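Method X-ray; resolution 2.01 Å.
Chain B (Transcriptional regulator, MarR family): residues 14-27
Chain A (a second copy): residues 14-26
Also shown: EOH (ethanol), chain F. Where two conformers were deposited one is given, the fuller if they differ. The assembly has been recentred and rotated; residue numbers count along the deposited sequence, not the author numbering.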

# COMPACT_ATOMS: atom_id res chain seq x y z
N ALA B 14 3.89 11.43 -4.33
CA ALA B 14 4.56 10.26 -3.72
C ALA B 14 3.58 9.43 -2.89
O ALA B 14 3.54 8.20 -2.99
CB ALA B 14 5.73 10.72 -2.85
N VAL B 15 2.79 10.09 -2.06
CA VAL B 15 1.81 9.41 -1.22
C VAL B 15 0.81 8.64 -2.07
O VAL B 15 0.42 7.51 -1.75
CB VAL B 15 1.10 10.42 -0.24
CG1 VAL B 15 -0.16 9.77 0.42
CG2 VAL B 15 2.08 10.88 0.86
N GLN B 16 0.38 9.26 -3.17
CA GLN B 16 -0.55 8.61 -4.11
C GLN B 16 0.06 7.34 -4.74
O GLN B 16 -0.69 6.45 -5.13
CB GLN B 16 -0.92 9.58 -5.20
CG GLN B 16 -1.99 10.60 -4.86
CD GLN B 16 -2.34 11.40 -6.09
OE1 GLN B 16 -1.46 12.01 -6.74
NE2 GLN B 16 -3.63 11.41 -6.44
N ALA B 17 1.39 7.27 -4.85
CA ALA B 17 2.04 6.08 -5.47
C ALA B 17 2.03 4.87 -4.52
O ALA B 17 2.36 3.78 -4.94
CB ALA B 17 3.50 6.39 -5.89
N THR B 18 1.67 5.07 -3.26
CA THR B 18 1.68 3.98 -2.28
C THR B 18 0.79 2.81 -2.73
O THR B 18 1.18 1.66 -2.60
CB THR B 18 1.20 4.45 -0.88
OG1 THR B 18 1.89 5.66 -0.50
CG2 THR B 18 1.51 3.36 0.19
N ARG B 19 -0.41 3.10 -3.20
CA ARG B 19 -1.31 2.05 -3.67
C ARG B 19 -0.76 1.24 -4.87
O ARG B 19 -0.67 0.00 -4.78
CB ARG B 19 -2.71 2.62 -3.93
CG ARG B 19 -3.77 1.60 -4.36
CD ARG B 19 -5.12 2.35 -4.47
NE ARG B 19 -6.25 1.51 -4.88
CZ ARG B 19 -6.83 1.52 -6.10
NH1 ARG B 19 -6.37 2.31 -7.07
NH2 ARG B 19 -7.87 0.72 -6.34
N PRO B 20 -0.38 1.90 -6.00
CA PRO B 20 0.27 1.08 -7.05
C PRO B 20 1.61 0.44 -6.61
O PRO B 20 1.89 -0.69 -7.01
CB PRO B 20 0.50 2.05 -8.24
CG PRO B 20 0.30 3.45 -7.64
CD PRO B 20 -0.57 3.30 -6.42
N LEU B 21 2.39 1.10 -5.76
CA LEU B 21 3.61 0.49 -5.20
C LEU B 21 3.32 -0.86 -4.51
O LEU B 21 4.01 -1.85 -4.76
CB LEU B 21 4.30 1.44 -4.22
CG LEU B 21 5.58 0.90 -3.53
CD1 LEU B 21 6.65 0.40 -4.51
CD2 LEU B 21 6.19 1.97 -2.61
N LEU B 22 2.32 -0.89 -3.64
CA LEU B 22 1.98 -2.10 -2.91
C LEU B 22 1.57 -3.23 -3.85
O LEU B 22 2.02 -4.36 -3.68
CB LEU B 22 0.88 -1.82 -1.86
CG LEU B 22 0.46 -3.00 -0.97
CD1 LEU B 22 1.65 -3.54 -0.17
CD2 LEU B 22 -0.69 -2.57 -0.03
N ARG B 23 0.70 -2.93 -4.83
CA ARG B 23 0.34 -3.87 -5.90
C ARG B 23 1.57 -4.40 -6.67
O ARG B 23 1.65 -5.60 -6.97
CB ARG B 23 -0.65 -3.18 -6.86
CG ARG B 23 -1.19 -4.04 -8.01
CD ARG B 23 -1.75 -3.14 -9.11
NE ARG B 23 -0.67 -2.39 -9.77
CZ ARG B 23 -0.75 -1.14 -10.21
NH1 ARG B 23 -1.88 -0.44 -10.06
NH2 ARG B 23 0.32 -0.59 -10.78
N ASN B 24 2.51 -3.51 -7.00
CA ASN B 24 3.75 -3.91 -7.72
C ASN B 24 4.71 -4.75 -6.87
O ASN B 24 5.33 -5.72 -7.36
CB ASN B 24 4.48 -2.68 -8.28
CG ASN B 24 3.65 -1.92 -9.36
OD1 ASN B 24 2.60 -2.36 -9.81
ND2 ASN B 24 4.12 -0.74 -9.71
N ILE B 25 4.85 -4.39 -5.60
CA ILE B 25 5.65 -5.19 -4.67
C ILE B 25 5.08 -6.61 -4.66
O ILE B 25 5.82 -7.56 -4.84
CB ILE B 25 5.62 -4.61 -3.25
CG1 ILE B 25 6.37 -3.28 -3.17
CG2 ILE B 25 6.23 -5.60 -2.23
CD1 ILE B 25 6.08 -2.47 -1.90
N THR B 26 3.78 -6.74 -4.46
CA THR B 26 3.15 -8.05 -4.36
C THR B 26 3.38 -8.89 -5.61
O THR B 26 3.78 -10.07 -5.51
CB THR B 26 1.63 -7.88 -4.11
OG1 THR B 26 1.47 -7.07 -2.94
CG2 THR B 26 0.94 -9.25 -3.88
N ALA B 27 3.12 -8.29 -6.77
CA ALA B 27 3.32 -8.95 -8.06
C ALA B 27 4.80 -9.31 -8.30
O ALA B 27 5.09 -10.39 -8.77
CB ALA B 27 2.77 -8.08 -9.21
C1 EOH F . -3.40 6.23 -1.93
C2 EOH F . -4.58 5.76 -2.80
O EOH F . -2.15 5.63 -2.32
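Chain A 14-26: AVQATRPLLRNIT

Chain A repeats the fold of chain B: the end of one helix, a break near A17(A) and A17(B), and a second helix that runs on beyond the stretch. The second helices of the two copies pack against each other in nearly opposite directions, with 148° between their N-to-C vectors, a signed crossing angle of -148°, and an axial separation of 9.6 Å at closest approach. The antiparallel register sets T18(A) beside L22(B) and L22(A) beside T18(B), each CA–CA pair 6.3 Å apart, while V15(A) faces I25(B) and V15(B) faces I25(A), each CA–CA pair 8.3 Å apart.

The two threonines are the knobs of this interface. The side chain of T18(A) enters a hollow lined by L21(B), L22(B), I25(B) and T18(B), and T18(B) fills the matching hollow on chain A. The two knobs meet methyl to methyl, T18(A) CG2 lying 3.7 Å from T18(B) CG2. T18(A) CG2 also lies 4.0 Å from both L22(B) CB and L21(B) CD2. Each threonine hydroxyl donates to its own chain, T18(A) OG1 to V15(A) O at 2.6 Å and T18(B) OG1 to V15(B) O at 2.7 Å, and OG1 also packs against the other chain, T18(B) OG1 lying 3.6 Å from I25(A) CD1.

Around this centre the contact is apolar. L22(A) CD2 touches L22(B) CD2 at 3.7 Å; V15(A) CG1 is 3.5 Å from I25(B) CD1, and I25(A) CD1 is 3.7 Å from V15(B) CG1.

Symmetry weakens at R19(A) and R19(B). The end of R19(A) comes nearer chain B, one guanidinium face covered by L22(B) CD1, 3.9 Å from R19(A) NH2; two waters, each accepting from R19(A) NH2 and donating to T26(B) OG1, bridge the chains. The end of R19(B) instead leads away, though R19(B) CB still lies 4.0 Å from L22(A) CD1. No direct hydrogen bond joins the two stretches, which together bury 589 Å².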

# COMPACT_ATOMS: atom_id res chain seq x y z
N ALA A 14 11.70 -0.34 5.11
CA ALA A 14 10.92 0.71 4.46
C ALA A 14 9.86 0.11 3.51
O ALA A 14 8.68 0.49 3.53
CB ALA A 14 11.84 1.69 3.70
N VAL A 15 10.26 -0.84 2.67
CA VAL A 15 9.31 -1.48 1.74
C VAL A 15 8.17 -2.15 2.51
O VAL A 15 6.99 -2.04 2.14
CB VAL A 15 10.04 -2.45 0.74
CG1 VAL A 15 9.02 -3.23 -0.11
CG2 VAL A 15 10.96 -1.64 -0.18
N GLN A 16 8.53 -2.84 3.58
CA GLN A 16 7.55 -3.54 4.42
C GLN A 16 6.53 -2.58 5.05
O GLN A 16 5.41 -3.00 5.36
CB GLN A 16 8.25 -4.27 5.53
CG GLN A 16 8.90 -5.59 5.18
CD GLN A 16 9.46 -6.20 6.45
OE1 GLN A 16 10.27 -5.58 7.17
NE2 GLN A 16 9.05 -7.44 6.73
N ALA A 17 6.91 -1.30 5.23
CA ALA A 17 6.00 -0.31 5.83
C ALA A 17 4.91 0.12 4.85
O ALA A 17 3.95 0.75 5.26
CB ALA A 17 6.79 0.94 6.32
N THR A 18 5.06 -0.22 3.57
CA THR A 18 4.08 0.19 2.54
C THR A 18 2.64 -0.24 2.87
O THR A 18 1.70 0.53 2.69
CB THR A 18 4.45 -0.33 1.11
OG1 THR A 18 5.85 -0.08 0.85
CG2 THR A 18 3.62 0.38 0.04
N ARG A 19 2.46 -1.48 3.33
CA ARG A 19 1.11 -1.95 3.65
C ARG A 19 0.46 -1.23 4.85
O ARG A 19 -0.66 -0.74 4.72
CB ARG A 19 1.02 -3.49 3.77
CG ARG A 19 -0.43 -4.00 3.91
CD ARG A 19 -0.53 -5.54 3.99
NE ARG A 19 0.15 -6.18 2.86
CZ ARG A 19 -0.43 -6.50 1.70
NH1 ARG A 19 -1.72 -6.29 1.48
NH2 ARG A 19 0.31 -7.07 0.76
N PRO A 20 1.15 -1.17 6.02
CA PRO A 20 0.55 -0.34 7.09
C PRO A 20 0.42 1.15 6.70
O PRO A 20 -0.59 1.77 7.06
CB PRO A 20 1.52 -0.50 8.29
CG PRO A 20 2.79 -1.05 7.69
CD PRO A 20 2.40 -1.81 6.49
N LEU A 21 1.36 1.68 5.91
CA LEU A 21 1.22 3.06 5.42
C LEU A 21 -0.07 3.28 4.63
O LEU A 21 -0.80 4.24 4.88
CB LEU A 21 2.42 3.49 4.59
CG LEU A 21 2.43 4.90 3.96
CD1 LEU A 21 2.26 6.02 4.98
CD2 LEU A 21 3.72 5.11 3.13
N LEU A 22 -0.36 2.40 3.68
CA LEU A 22 -1.57 2.56 2.88
C LEU A 22 -2.83 2.50 3.76
O LEU A 22 -3.75 3.32 3.59
CB LEU A 22 -1.60 1.49 1.78
CG LEU A 22 -2.77 1.61 0.79
CD1 LEU A 22 -2.79 2.97 0.08
CD2 LEU A 22 -2.75 0.45 -0.22
N ARG A 23 -2.88 1.53 4.67
CA ARG A 23 -3.96 1.45 5.68
C ARG A 23 -4.11 2.79 6.41
O ARG A 23 -5.21 3.33 6.50
CB ARG A 23 -3.68 0.32 6.70
CG ARG A 23 -4.21 0.61 8.11
CD ARG A 23 -4.04 -0.50 9.16
NE ARG A 23 -2.68 -1.01 9.38
CZ ARG A 23 -1.77 -0.53 10.24
NH1 ARG A 23 -0.60 -1.14 10.34
NH2 ARG A 23 -1.99 0.52 11.01
N ASN A 24 -3.00 3.31 6.93
CA ASN A 24 -3.01 4.55 7.74
C ASN A 24 -3.42 5.79 6.93
O ASN A 24 -4.18 6.65 7.42
CB ASN A 24 -1.66 4.82 8.39
CG ASN A 24 -1.25 3.77 9.45
OD1 ASN A 24 -0.11 3.76 9.89
ND2 ASN A 24 -2.14 2.90 9.80
N ILE A 25 -2.92 5.89 5.70
CA ILE A 25 -3.34 6.94 4.77
C ILE A 25 -4.87 6.89 4.64
O ILE A 25 -5.53 7.89 4.82
CB ILE A 25 -2.72 6.75 3.37
CG1 ILE A 25 -1.21 6.98 3.40
CG2 ILE A 25 -3.39 7.67 2.29
CD1 ILE A 25 -0.51 6.47 2.09
N THR A 26 -5.43 5.72 4.34
CA THR A 26 -6.87 5.57 4.12
C THR A 26 -7.67 5.99 5.36
O THR A 26 -8.62 6.76 5.24
CB THR A 26 -7.19 4.12 3.75
OG1 THR A 26 -6.44 3.79 2.58
CG2 THR A 26 -8.71 3.97 3.48
O HOH W 1 2.71 -8.06 -0.28
O HOH W 2 -0.94 -6.54 -1.83